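PDB 2QQ6: mandelate racemase/muconate lactonizing enzyme-like protein from Rubrobacter xylanophilus DSM 9941, which binds a magnesium ion and may act as a lyase of the mandelate racemase/muconate lactonizing enzyme group within the enolase superfamily. Local coordinates for residues M233-E243 with T260-N269; E248-V256 with E278-D286. All coordinates share one frame; numbering follows the deposited sequence.

Contact 1 (M233-E243 with T260-N269); sequences MEPFGLLWLEE and TSTPICAGEN. With MG (magnesium ion), chain D.
L241 and E242 pair with I264 and C265 as adjacent parallel strands of the enolase-superfamily beta/alpha barrel, the two strands of a beta-alpha-beta unit whose helix is 250-257. Three backbone hydrogen bonds fix the register: L241 N to P263 O (2.6 Å), C265 N to L241 O (3.2 Å) and E243 N to C265 O (3.3 Å). The closely packed part centres on W240 and C265. The first torsion of W240 (chi1 77°) sets the indole between backbone N and carbonyl carbon, and C265 lies over one face: CB is 3.4 Å from the centroid of the W240 five-membered ring, 13° off the normal, a CH-pi contact, while C265 SG is 3.9 Å from that centroid. With an alanine in place of W240, C265 would probably lose its aromatic platform and a gap would open next to Y287. Toward E234 and S261 the contact is looser and nearer solvent; there E234 OE2 accepts from S261 N (2.9 Å), on the anti side and well out of the carboxylate plane. At the buried end, E242 OE1 is salt-bridged to K169, and magnesium, also bound by D216, is held by E242 OE2 at 2.2 Å and E268 OE2 at 2.0 Å, the two carboxylate planes 66° apart.

Contact 2 (E248-V256 with E278-D286); sequences ENLDALAEV and ELFAKRAVD
A254 and A284 bring the two backbones closest, their CA atoms 4.1 Å apart and A254 CB 3.7 Å from A284 CB; small side chains on both sides are consistent with so close a backbone approach. The other apolar contacts flank this pair. L253, its CG anti to the backbone N (chi1 178°), turns CD2 to within 4.2 Å of A284 CB and 4.4 Å of V285 CG1. L250 and L279 also meet, crossing at about a right angle, although the modelled separation of their CD1 atoms is too short to be trusted.

The charged interaction lies at the partly exposed margin. K282 NZ donates to D251 OD2 (2.8 Å) in a salt bridge that uses the syn side of the carboxylate, 15° out of its plane. D251 OD1 has a long, weak ion pair with R277 of the second subunit, while E278 of that subunit brings an acidic group near OD2.

A side-chain cap begins one helix and a backbone Schellman motif ends the other. N249 is the N-cap of helix 250-257, its OD1 accepting from A252 N at 3.0 Å and, weakly, from D251 N. Helix 272-282 ends in the Schellman motif at R283, after which the chain turns to present A284.

The short axes of 250-256 and 278-282 approach to 9.9 Å at a crossing angle of -35°, roughly parallel, as for successive outer helices of a beta/alpha barrel. L253 also packs inward on I264 and A266 of strand 264-266, V256 touches S226 of helix 223-233, and F280 lies against helix 298-310.

The four segments alternate along the chain, 233-243, 248-256, 260-269 and 278-286, so contacts 1 and 2 interlock, with centres about 13 Å apart. Contact 1 joins neighbouring barrel strands and contact 2 the helices following them: helix 250-257 links strand 241-242 to strand 264-266, and helix 272-282 leads on to strand 287-288. The helix and strand layers touch where L253 CD1 packs 3.6 Å from I264 CG2. D286 N, 2.6 Å from I264 O, makes a probable hydrogen bond leading into the pairing of strands 264-266 and 287-288. Contact 1 contributes two magnesium ligands while contact 2 forms part of the outer layer, with the L253 side chain about 12 Å from the metal. Both contacts also reach the second subunit.

Contact 1 (M233-E243 with T260-N269)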
HETATM    1  N   MSE B 233     -13.701 -29.066   5.984  1.00 33.22           N
HETATM    2  CA  MSE B 233     -14.099 -28.262   7.125  1.00 35.90           C
HETATM    3  C   MSE B 233     -15.605 -28.242   7.309  1.00 36.06           C
HETATM    4  O   MSE B 233     -16.112 -27.733   8.316  1.00 37.30           O
HETATM    5  CB  MSE B 233     -13.579 -26.835   6.971  1.00 38.57           C
HETATM    6  CG  MSE B 233     -12.099 -26.714   7.293  1.00 44.54           C
HETATM    7 SE   MSE B 233     -11.751 -27.408   9.130  1.00 47.70          SE
HETATM    8  CE  MSE B 233     -11.214 -29.279   8.701  1.00 50.83           C
ATOM      9  N   GLU B 234     -16.327 -28.821   6.355  1.00 35.18           N
ATOM     10  CA  GLU B 234     -17.784 -28.815   6.424  1.00 33.99           C
ATOM     11  C   GLU B 234     -18.413 -29.474   7.660  1.00 33.85           C
ATOM     12  O   GLU B 234     -19.294 -28.906   8.291  1.00 34.58           O
ATOM     13  CB  GLU B 234     -18.371 -29.414   5.137  1.00 32.10           C
ATOM     14  CG  GLU B 234     -17.828 -28.748   3.879  1.00 33.63           C
ATOM     15  CD  GLU B 234     -18.579 -29.102   2.599  1.00 33.84           C
ATOM     16  OE1 GLU B 234     -19.033 -30.256   2.442  1.00 34.16           O
ATOM     17  OE2 GLU B 234     -18.694 -28.216   1.730  1.00 33.37           O
ATOM     18  N   PRO B 235     -17.964 -30.673   8.032  1.00 33.98           N
ATOM     19  CA  PRO B 235     -18.562 -31.316   9.204  1.00 33.33           C
ATOM     20  C   PRO B 235     -18.404 -30.659  10.590  1.00 32.81           C
ATOM     21  O   PRO B 235     -19.206 -30.912  11.493  1.00 32.66           O
ATOM     22  CB  PRO B 235     -17.951 -32.715   9.160  1.00 33.35           C
ATOM     23  CG  PRO B 235     -17.792 -32.959   7.711  1.00 32.97           C
ATOM     24  CD  PRO B 235     -17.199 -31.652   7.244  1.00 34.54           C
ATOM     25  N   PHE B 236     -17.397 -29.812  10.767  1.00 32.01           N
ATOM     26  CA  PHE B 236     -17.171 -29.210  12.079  1.00 32.02           C
ATOM     27  C   PHE B 236     -17.956 -27.948  12.403  1.00 31.25           C
ATOM     28  O   PHE B 236     -17.736 -27.341  13.460  1.00 31.51           O
ATOM     29  CB  PHE B 236     -15.678 -28.931  12.271  1.00 32.70           C
ATOM     30  CG  PHE B 236     -14.805 -30.126  12.026  1.00 35.33           C
ATOM     31  CD1 PHE B 236     -14.340 -30.418  10.748  1.00 36.85           C
ATOM     32  CD2 PHE B 236     -14.468 -30.983  13.069  1.00 36.17           C
ATOM     33  CE1 PHE B 236     -13.558 -31.541  10.516  1.00 35.89           C
ATOM     34  CE2 PHE B 236     -13.686 -32.107  12.841  1.00 35.53           C
ATOM     35  CZ  PHE B 236     -13.231 -32.386  11.564  1.00 35.22           C
ATOM     36  N   GLY B 237     -18.861 -27.559  11.506  1.00 29.99           N
ATOM     37  CA  GLY B 237     -19.651 -26.357  11.709  1.00 28.49           C
ATOM     38  C   GLY B 237     -18.832 -25.175  12.201  1.00 29.20           C
ATOM     39  O   GLY B 237     -19.185 -24.539  13.193  1.00 29.06           O
ATOM     40  N   LEU B 238     -17.732 -24.876  11.518  1.00 29.40           N
ATOM     41  CA  LEU B 238     -16.875 -23.763  11.914  1.00 29.27           C
ATOM     42  C   LEU B 238     -17.626 -22.437  11.861  1.00 28.93           C
ATOM     43  O   LEU B 238     -18.650 -22.316  11.195  1.00 26.03           O
ATOM     44  CB  LEU B 238     -15.663 -23.662  10.989  1.00 29.67           C
ATOM     45  CG  LEU B 238     -14.831 -24.907  10.725  1.00 30.26           C
ATOM     46  CD1 LEU B 238     -13.697 -24.535   9.792  1.00 30.77           C
ATOM     47  CD2 LEU B 238     -14.286 -25.464  12.025  1.00 30.79           C
ATOM     48  N   LEU B 239     -17.110 -21.441  12.573  1.00 30.50           N
ATOM     49  CA  LEU B 239     -17.728 -20.121  12.568  1.00 32.28           C
ATOM     50  C   LEU B 239     -17.497 -19.595  11.149  1.00 33.50           C
ATOM     51  O   LEU B 239     -18.374 -18.980  10.527  1.00 32.94           O
ATOM     52  CB  LEU B 239     -17.060 -19.207  13.614  1.00 31.37           C
ATOM     53  CG  LEU B 239     -17.633 -17.789  13.749  1.00 30.44           C
ATOM     54  CD1 LEU B 239     -19.139 -17.851  13.903  1.00 29.95           C
ATOM     55  CD2 LEU B 239     -17.024 -17.101  14.936  1.00 29.85           C
ATOM     56  N   TRP B 240     -16.298 -19.864  10.651  1.00 33.99           N
ATOM     57  CA  TRP B 240     -15.902 -19.487   9.310  1.00 33.35           C
ATOM     58  C   TRP B 240     -14.502 -20.023   9.087  1.00 32.81           C
ATOM     59  O   TRP B 240     -13.850 -20.496  10.021  1.00 31.85           O
ATOM     60  CB  TRP B 240     -15.920 -17.961   9.125  1.00 33.71           C
ATOM     61  CG  TRP B 240     -14.772 -17.221   9.731  1.00 35.46           C
ATOM     62  CD1 TRP B 240     -13.442 -17.370   9.440  1.00 36.92           C
ATOM     63  CD2 TRP B 240     -14.853 -16.167  10.693  1.00 36.83           C
ATOM     64  NE1 TRP B 240     -12.692 -16.472  10.159  1.00 36.96           N
ATOM     65  CE2 TRP B 240     -13.533 -15.718  10.936  1.00 37.36           C
ATOM     66  CE3 TRP B 240     -15.914 -15.551  11.373  1.00 37.24           C
ATOM     67  CZ2 TRP B 240     -13.247 -14.680  11.829  1.00 36.18           C
ATOM     68  CZ3 TRP B 240     -15.628 -14.518  12.262  1.00 36.20           C
ATOM     69  CH2 TRP B 240     -14.303 -14.094  12.479  1.00 35.95           C
ATOM     70  N   LEU B 241     -14.053 -19.948   7.841  1.00 32.18           N
ATOM     71  CA  LEU B 241     -12.723 -20.394   7.467  1.00 30.48           C
ATOM     72  C   LEU B 241     -12.044 -19.162   6.867  1.00 30.12           C
ATOM     73  O   LEU B 241     -12.494 -18.641   5.849  1.00 29.52           O
ATOM     74  CB  LEU B 241     -12.840 -21.526   6.455  1.00 30.06           C
ATOM     75  CG  LEU B 241     -11.552 -22.227   6.049  1.00 30.41           C
ATOM     76  CD1 LEU B 241     -10.743 -22.574   7.270  1.00 30.53           C
ATOM     77  CD2 LEU B 241     -11.890 -23.467   5.233  1.00 31.65           C
ATOM     78  N   GLU B 242     -10.973 -18.713   7.520  1.00 28.94           N
ATOM     79  CA  GLU B 242     -10.224 -17.510   7.144  1.00 29.00           C
ATOM     80  C   GLU B 242      -9.118 -17.657   6.094  1.00 29.38           C
ATOM     81  O   GLU B 242      -8.234 -18.504   6.201  1.00 31.17           O
ATOM     82  CB  GLU B 242      -9.636 -16.885   8.425  1.00 29.78           C
ATOM     83  CG  GLU B 242      -9.191 -15.420   8.348  1.00 30.20           C
ATOM     84  CD  GLU B 242      -8.874 -14.823   9.730  1.00 30.84           C
ATOM     85  OE1 GLU B 242      -9.729 -14.916  10.627  1.00 30.28           O
ATOM     86  OE2 GLU B 242      -7.781 -14.252   9.923  1.00 30.06           O
ATOM     87  N   GLU B 243      -9.184 -16.809   5.078  1.00 28.66           N
ATOM     88  CA  GLU B 243      -8.200 -16.756   4.001  1.00 29.75           C
ATOM     89  C   GLU B 243      -7.521 -18.032   3.503  1.00 27.67           C
ATOM     90  O   GLU B 243      -6.362 -18.271   3.819  1.00 27.38           O
ATOM     91  CB  GLU B 243      -7.080 -15.768   4.369  1.00 31.91           C
ATOM     92  CG  GLU B 243      -7.525 -14.367   4.769  1.00 36.41           C
ATOM     93  CD  GLU B 243      -6.356 -13.493   5.197  1.00 39.86           C
ATOM     94  OE1 GLU B 243      -5.591 -13.938   6.082  1.00 43.98           O
ATOM     95  OE2 GLU B 243      -6.200 -12.371   4.659  1.00 41.10           O
ATOM     96  N   THR B 260     -17.446 -24.769  -1.181  1.00 24.53           N
ATOM     97  CA  THR B 260     -17.920 -25.432   0.014  1.00 22.83           C
ATOM     98  C   THR B 260     -19.089 -24.765   0.734  1.00 20.75           C
ATOM     99  O   THR B 260     -19.537 -23.689   0.354  1.00 21.91           O
ATOM    100  CB  THR B 260     -16.724 -25.605   0.969  1.00 21.02           C
ATOM    101  OG1 THR B 260     -17.062 -26.518   2.013  1.00 18.47           O
ATOM    102  CG2 THR B 260     -16.307 -24.249   1.540  1.00 18.76           C
ATOM    103  N   SER B 261     -19.582 -25.443   1.765  1.00 18.95           N
ATOM    104  CA  SER B 261     -20.669 -24.957   2.596  1.00 17.56           C
ATOM    105  C   SER B 261     -20.035 -24.350   3.845  1.00 18.57           C
ATOM    106  O   SER B 261     -20.723 -23.888   4.754  1.00 20.04           O
ATOM    107  CB  SER B 261     -21.606 -26.104   2.990  1.00 17.12           C
ATOM    108  OG  SER B 261     -20.967 -27.072   3.822  1.00 17.89           O
ATOM    109  N   THR B 262     -18.711 -24.371   3.889  1.00 18.17           N
ATOM    110  CA  THR B 262     -17.990 -23.802   5.005  1.00 19.92           C
ATOM    111  C   THR B 262     -17.939 -22.289   4.760  1.00 22.00           C
ATOM    112  O   THR B 262     -17.518 -21.844   3.691  1.00 23.50           O
ATOM    113  CB  THR B 262     -16.547 -24.362   5.082  1.00 18.93           C
ATOM    114  OG1 THR B 262     -16.582 -25.793   5.069  1.00 17.90           O
ATOM    115  CG2 THR B 262     -15.861 -23.907   6.364  1.00 19.46           C
ATOM    116  N   PRO B 263     -18.371 -21.479   5.747  1.00 21.76           N
ATOM    117  CA  PRO B 263     -18.372 -20.013   5.625  1.00 22.40           C
ATOM    118  C   PRO B 263     -16.983 -19.429   5.387  1.00 21.69           C
ATOM    119  O   PRO B 263     -16.037 -19.738   6.102  1.00 21.46           O
ATOM    120  CB  PRO B 263     -18.958 -19.551   6.954  1.00 21.28           C
ATOM    121  CG  PRO B 263     -19.758 -20.739   7.404  1.00 21.59           C
ATOM    122  CD  PRO B 263     -18.884 -21.888   7.063  1.00 20.29           C
ATOM    123  N   ILE B 264     -16.873 -18.583   4.374  1.00 22.16           N
ATOM    124  CA  ILE B 264     -15.601 -17.965   4.046  1.00 22.87           C
ATOM    125  C   ILE B 264     -15.560 -16.551   4.569  1.00 24.62           C
ATOM    126  O   ILE B 264     -16.488 -15.770   4.373  1.00 24.30           O
ATOM    127  CB  ILE B 264     -15.354 -17.930   2.523  1.00 21.60           C
ATOM    128  CG1 ILE B 264     -15.433 -19.353   1.946  1.00 20.52           C
ATOM    129  CG2 ILE B 264     -14.002 -17.274   2.229  1.00 21.05           C
ATOM    130  CD1 ILE B 264     -14.563 -20.388   2.634  1.00 16.01           C
ATOM    131  N   CYS B 265     -14.472 -16.231   5.249  1.00 26.75           N
ATOM    132  CA  CYS B 265     -14.292 -14.904   5.804  1.00 28.70           C
ATOM    133  C   CYS B 265     -12.935 -14.365   5.421  1.00 27.94           C
ATOM    134  O   CYS B 265     -11.961 -15.113   5.359  1.00 26.16           O
ATOM    135  CB  CYS B 265     -14.406 -14.926   7.328  1.00 30.20           C
ATOM    136  SG  CYS B 265     -13.837 -13.379   8.069  1.00 34.90           S
ATOM    137  N   ALA B 266     -12.878 -13.062   5.173  1.00 27.95           N
ATOM    138  CA  ALA B 266     -11.630 -12.425   4.798  1.00 29.75           C
ATOM    139  C   ALA B 266     -11.768 -10.926   4.967  1.00 31.25           C
ATOM    140  O   ALA B 266     -12.849 -10.440   5.287  1.00 33.24           O
ATOM    141  CB  ALA B 266     -11.287 -12.762   3.356  1.00 27.68           C
ATOM    142  N   GLY B 267     -10.673 -10.196   4.774  1.00 32.89           N
ATOM    143  CA  GLY B 267     -10.744  -8.753   4.894  1.00 35.27           C
ATOM    144  C   GLY B 267      -9.624  -8.033   5.615  1.00 36.47           C
ATOM    145  O   GLY B 267      -9.544  -6.810   5.545  1.00 37.14           O
ATOM    146  N   GLU B 268      -8.756  -8.761   6.304  1.00 37.52           N
ATOM    147  CA  GLU B 268      -7.669  -8.109   7.031  1.00 39.26           C
ATOM    148  C   GLU B 268      -6.533  -7.607   6.144  1.00 39.76           C
ATOM    149  O   GLU B 268      -5.688  -6.831   6.587  1.00 39.85           O
ATOM    150  CB  GLU B 268      -7.101  -9.050   8.091  1.00 41.22           C
ATOM    151  CG  GLU B 268      -6.649 -10.391   7.556  1.00 42.92           C
ATOM    152  CD  GLU B 268      -5.903 -11.187   8.590  1.00 44.52           C
ATOM    153  OE1 GLU B 268      -4.830 -10.719   9.023  1.00 45.61           O
ATOM    154  OE2 GLU B 268      -6.386 -12.274   8.975  1.00 45.96           O
ATOM    155  N   ASN B 269      -6.507  -8.047   4.892  1.00 40.02           N
ATOM    156  CA  ASN B 269      -5.453  -7.614   3.992  1.00 39.37           C
ATOM    157  C   ASN B 269      -5.930  -6.699   2.871  1.00 39.09           C
ATOM    158  O   ASN B 269      -5.188  -6.414   1.939  1.00 38.82           O
ATOM    159  CB  ASN B 269      -4.725  -8.826   3.414  1.00 40.00           C
ATOM    160  CG  ASN B 269      -3.841  -9.503   4.433  1.00 40.76           C
ATOM    161  OD1 ASN B 269      -3.058  -8.847   5.118  1.00 40.41           O
ATOM    162  ND2 ASN B 269      -3.959 -10.822   4.540  1.00 41.57           N
TER
HETATM  163 MG    MG D 409      -5.775 -13.515  10.473  1.00 45.28          MG

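Contact 2 (E248-V256 with E278-D286)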
ATOM      1  N   GLU B 248      -4.149 -11.449  -2.791  1.00 26.30           N
ATOM      2  CA  GLU B 248      -4.142 -10.650  -4.001  1.00 25.97           C
ATOM      3  C   GLU B 248      -5.394 -10.822  -4.864  1.00 26.30           C
ATOM      4  O   GLU B 248      -6.152  -9.870  -5.067  1.00 29.32           O
ATOM      5  CB  GLU B 248      -2.911 -10.979  -4.844  1.00 27.23           C
ATOM      6  CG  GLU B 248      -1.582 -10.753  -4.170  1.00 29.49           C
ATOM      7  CD  GLU B 248      -1.275 -11.798  -3.119  1.00 33.04           C
ATOM      8  OE1 GLU B 248      -1.228 -11.433  -1.918  1.00 34.66           O
ATOM      9  OE2 GLU B 248      -1.079 -12.978  -3.497  1.00 30.83           O
ATOM     10  N   ASN B 249      -5.597 -12.034  -5.371  1.00 23.98           N
ATOM     11  CA  ASN B 249      -6.717 -12.358  -6.247  1.00 22.46           C
ATOM     12  C   ASN B 249      -7.981 -12.736  -5.479  1.00 22.71           C
ATOM     13  O   ASN B 249      -8.037 -13.782  -4.828  1.00 22.37           O
ATOM     14  CB  ASN B 249      -6.298 -13.508  -7.163  1.00 23.19           C
ATOM     15  CG  ASN B 249      -7.241 -13.715  -8.328  1.00 21.08           C
ATOM     16  OD1 ASN B 249      -8.457 -13.661  -8.179  1.00 22.10           O
ATOM     17  ND2 ASN B 249      -6.677 -13.979  -9.495  1.00 19.78           N
ATOM     18  N   LEU B 250      -9.004 -11.891  -5.568  1.00 23.33           N
ATOM     19  CA  LEU B 250     -10.251 -12.167  -4.860  1.00 24.93           C
ATOM     20  C   LEU B 250     -11.155 -13.128  -5.620  1.00 26.58           C
ATOM     21  O   LEU B 250     -12.002 -13.810  -5.034  1.00 27.45           O
ATOM     22  CB  LEU B 250     -10.988 -10.868  -4.562  1.00 22.01           C
ATOM     23  CG  LEU B 250     -10.172  -9.879  -3.734  1.00 21.27           C
ATOM     24  CD1 LEU B 250     -11.091  -8.832  -3.163  1.00 20.83           C
ATOM     25  CD2 LEU B 250      -9.451 -10.593  -2.621  1.00 21.70           C
ATOM     26  N   ASP B 251     -10.967 -13.184  -6.930  1.00 28.20           N
ATOM     27  CA  ASP B 251     -11.742 -14.086  -7.756  1.00 29.34           C
ATOM     28  C   ASP B 251     -11.483 -15.489  -7.250  1.00 28.98           C
ATOM     29  O   ASP B 251     -12.381 -16.334  -7.217  1.00 28.67           O
ATOM     30  CB  ASP B 251     -11.309 -13.972  -9.217  1.00 33.00           C
ATOM     31  CG  ASP B 251     -11.862 -12.728  -9.891  1.00 37.01           C
ATOM     32  OD1 ASP B 251     -11.597 -12.531 -11.101  1.00 39.32           O
ATOM     33  OD2 ASP B 251     -12.567 -11.951  -9.211  1.00 38.77           O
ATOM     34  N   ALA B 252     -10.241 -15.722  -6.841  1.00 27.58           N
ATOM     35  CA  ALA B 252      -9.832 -17.025  -6.338  1.00 28.04           C
ATOM     36  C   ALA B 252     -10.564 -17.333  -5.039  1.00 28.77           C
ATOM     37  O   ALA B 252     -11.124 -18.428  -4.869  1.00 28.55           O
ATOM     38  CB  ALA B 252      -8.338 -17.038  -6.117  1.00 27.87           C
ATOM     39  N   LEU B 253     -10.556 -16.358  -4.128  1.00 27.11           N
ATOM     40  CA  LEU B 253     -11.221 -16.499  -2.844  1.00 23.09           C
ATOM     41  C   LEU B 253     -12.682 -16.789  -3.099  1.00 23.53           C
ATOM     42  O   LEU B 253     -13.296 -17.600  -2.399  1.00 23.44           O
ATOM     43  CB  LEU B 253     -11.090 -15.214  -2.038  1.00 20.52           C
ATOM     44  CG  LEU B 253     -11.792 -15.205  -0.686  1.00 17.04           C
ATOM     45  CD1 LEU B 253     -11.180 -16.228   0.242  1.00 17.47           C
ATOM     46  CD2 LEU B 253     -11.676 -13.835  -0.099  1.00 16.45           C
ATOM     47  N   ALA B 254     -13.233 -16.125  -4.114  1.00 22.02           N
ATOM     48  CA  ALA B 254     -14.633 -16.307  -4.478  1.00 22.48           C
ATOM     49  C   ALA B 254     -14.880 -17.699  -5.068  1.00 23.08           C
ATOM     50  O   ALA B 254     -15.922 -18.316  -4.831  1.00 19.95           O
ATOM     51  CB  ALA B 254     -15.049 -15.232  -5.464  1.00 20.16           C
ATOM     52  N   GLU B 255     -13.908 -18.195  -5.826  1.00 25.66           N
ATOM     53  CA  GLU B 255     -14.042 -19.507  -6.435  1.00 28.29           C
ATOM     54  C   GLU B 255     -14.088 -20.563  -5.345  1.00 29.01           C
ATOM     55  O   GLU B 255     -14.803 -21.557  -5.456  1.00 29.74           O
ATOM     56  CB  GLU B 255     -12.883 -19.790  -7.390  1.00 30.27           C
ATOM     57  CG  GLU B 255     -13.055 -21.114  -8.138  1.00 36.06           C
ATOM     58  CD  GLU B 255     -11.956 -21.371  -9.153  1.00 39.83           C
ATOM     59  OE1 GLU B 255     -11.900 -20.632 -10.162  1.00 44.39           O
ATOM     60  OE2 GLU B 255     -11.147 -22.301  -8.944  1.00 38.35           O
ATOM     61  N   VAL B 256     -13.322 -20.344  -4.286  1.00 28.34           N
ATOM     62  CA  VAL B 256     -13.316 -21.275  -3.175  1.00 27.84           C
ATOM     63  C   VAL B 256     -14.665 -21.247  -2.438  1.00 26.45           C
ATOM     64  O   VAL B 256     -15.219 -22.291  -2.093  1.00 25.28           O
ATOM     65  CB  VAL B 256     -12.186 -20.933  -2.165  1.00 28.56           C
ATOM     66  CG1 VAL B 256     -12.286 -21.829  -0.946  1.00 28.25           C
ATOM     67  CG2 VAL B 256     -10.831 -21.110  -2.812  1.00 28.54           C
ATOM     68  N   GLU B 278     -15.100  -3.961  -4.398  1.00 35.69           N
ATOM     69  CA  GLU B 278     -14.776  -5.043  -5.311  1.00 35.95           C
ATOM     70  C   GLU B 278     -14.974  -6.384  -4.621  1.00 33.68           C
ATOM     71  O   GLU B 278     -15.448  -7.337  -5.224  1.00 32.48           O
ATOM     72  CB  GLU B 278     -13.333  -4.899  -5.774  1.00 40.70           C
ATOM     73  CG  GLU B 278     -13.094  -3.706  -6.691  1.00 47.21           C
ATOM     74  CD  GLU B 278     -13.585  -3.945  -8.125  1.00 51.94           C
ATOM     75  OE1 GLU B 278     -13.514  -3.000  -8.949  1.00 54.62           O
ATOM     76  OE2 GLU B 278     -14.031  -5.075  -8.431  1.00 53.33           O
ATOM     77  N   LEU B 279     -14.612  -6.453  -3.347  1.00 32.06           N
ATOM     78  CA  LEU B 279     -14.777  -7.682  -2.589  1.00 31.19           C
ATOM     79  C   LEU B 279     -16.249  -8.085  -2.628  1.00 31.21           C
ATOM     80  O   LEU B 279     -16.609  -9.126  -3.175  1.00 30.70           O
ATOM     81  CB  LEU B 279     -14.348  -7.478  -1.138  1.00 29.70           C
ATOM     82  CG  LEU B 279     -14.191  -8.761  -0.325  1.00 29.30           C
ATOM     83  CD1 LEU B 279     -12.940  -9.480  -0.756  1.00 27.01           C
ATOM     84  CD2 LEU B 279     -14.118  -8.437   1.143  1.00 29.04           C
ATOM     85  N   PHE B 280     -17.096  -7.247  -2.046  1.00 30.72           N
ATOM     86  CA  PHE B 280     -18.523  -7.510  -2.020  1.00 29.84           C
ATOM     87  C   PHE B 280     -19.061  -7.704  -3.421  1.00 28.08           C
ATOM     88  O   PHE B 280     -19.991  -8.471  -3.627  1.00 26.83           O
ATOM     89  CB  PHE B 280     -19.244  -6.365  -1.315  1.00 31.29           C
ATOM     90  CG  PHE B 280     -18.837  -6.213   0.114  1.00 32.64           C
ATOM     91  CD1 PHE B 280     -18.431  -4.979   0.612  1.00 34.19           C
ATOM     92  CD2 PHE B 280     -18.800  -7.324   0.951  1.00 31.23           C
ATOM     93  CE1 PHE B 280     -17.988  -4.860   1.927  1.00 34.57           C
ATOM     94  CE2 PHE B 280     -18.363  -7.214   2.255  1.00 31.04           C
ATOM     95  CZ  PHE B 280     -17.954  -5.982   2.747  1.00 32.85           C
ATOM     96  N   ALA B 281     -18.462  -7.019  -4.386  1.00 28.86           N
ATOM     97  CA  ALA B 281     -18.882  -7.146  -5.781  1.00 30.37           C
ATOM     98  C   ALA B 281     -18.776  -8.599  -6.250  1.00 31.58           C
ATOM     99  O   ALA B 281     -19.726  -9.147  -6.814  1.00 32.18           O
ATOM    100  CB  ALA B 281     -18.034  -6.252  -6.674  1.00 28.32           C
ATOM    101  N   LYS B 282     -17.619  -9.214  -6.013  1.00 32.31           N
ATOM    102  CA  LYS B 282     -17.398 -10.598  -6.401  1.00 32.94           C
ATOM    103  C   LYS B 282     -18.159 -11.600  -5.536  1.00 33.39           C
ATOM    104  O   LYS B 282     -18.148 -12.786  -5.828  1.00 32.91           O
ATOM    105  CB  LYS B 282     -15.913 -10.944  -6.340  1.00 32.33           C
ATOM    106  CG  LYS B 282     -15.071 -10.457  -7.505  1.00 32.94           C
ATOM    107  CD  LYS B 282     -14.404  -9.127  -7.222  1.00 33.81           C
ATOM    108  CE  LYS B 282     -13.101  -8.997  -7.993  1.00 33.53           C
ATOM    109  NZ  LYS B 282     -13.287  -9.250  -9.444  1.00 35.08           N
ATOM    110  N   ARG B 283     -18.819 -11.127  -4.483  1.00 35.19           N
ATOM    111  CA  ARG B 283     -19.551 -12.012  -3.578  1.00 38.81           C
ATOM    112  C   ARG B 283     -18.576 -13.082  -3.064  1.00 37.61           C
ATOM    113  O   ARG B 283     -18.857 -14.284  -3.144  1.00 38.38           O
ATOM    114  CB  ARG B 283     -20.696 -12.719  -4.311  1.00 44.13           C
ATOM    115  CG  ARG B 283     -21.674 -11.844  -5.066  1.00 50.83           C
ATOM    116  CD  ARG B 283     -22.507 -12.720  -6.010  1.00 59.36           C
ATOM    117  NE  ARG B 283     -21.651 -13.621  -6.797  1.00 66.24           N
ATOM    118  CZ  ARG B 283     -22.073 -14.445  -7.762  1.00 69.30           C
ATOM    119  NH1 ARG B 283     -23.364 -14.508  -8.094  1.00 70.26           N
ATOM    120  NH2 ARG B 283     -21.194 -15.221  -8.398  1.00 69.78           N
ATOM    121  N   ALA B 284     -17.441 -12.649  -2.524  1.00 35.18           N
ATOM    122  CA  ALA B 284     -16.418 -13.582  -2.065  1.00 32.76           C
ATOM    123  C   ALA B 284     -16.402 -13.950  -0.592  1.00 30.83           C
ATOM    124  O   ALA B 284     -15.665 -14.843  -0.201  1.00 30.19           O
ATOM    125  CB  ALA B 284     -15.047 -13.054  -2.465  1.00 31.81           C
ATOM    126  N   VAL B 285     -17.206 -13.281   0.226  1.00 30.41           N
ATOM    127  CA  VAL B 285     -17.204 -13.555   1.657  1.00 28.89           C
ATOM    128  C   VAL B 285     -18.543 -13.783   2.295  1.00 28.96           C
ATOM    129  O   VAL B 285     -19.558 -13.259   1.854  1.00 30.09           O
ATOM    130  CB  VAL B 285     -16.579 -12.407   2.451  1.00 27.36           C
ATOM    131  CG1 VAL B 285     -15.155 -12.186   2.022  1.00 29.32           C
ATOM    132  CG2 VAL B 285     -17.389 -11.154   2.257  1.00 25.97           C
ATOM    133  N   ASP B 286     -18.526 -14.566   3.359  1.00 29.15           N
ATOM    134  CA  ASP B 286     -19.723 -14.816   4.134  1.00 29.92           C
ATOM    135  C   ASP B 286     -19.627 -13.791   5.255  1.00 29.15           C
ATOM    136  O   ASP B 286     -20.633 -13.283   5.729  1.00 28.82           O
ATOM    137  CB  ASP B 286     -19.707 -16.231   4.702  1.00 32.11           C
ATOM    138  CG  ASP B 286     -20.171 -17.261   3.700  1.00 34.84           C
ATOM    139  OD1 ASP B 286     -21.397 -17.520   3.640  1.00 36.38           O
ATOM    140  OD2 ASP B 286     -19.313 -17.803   2.967  1.00 34.85           O
TER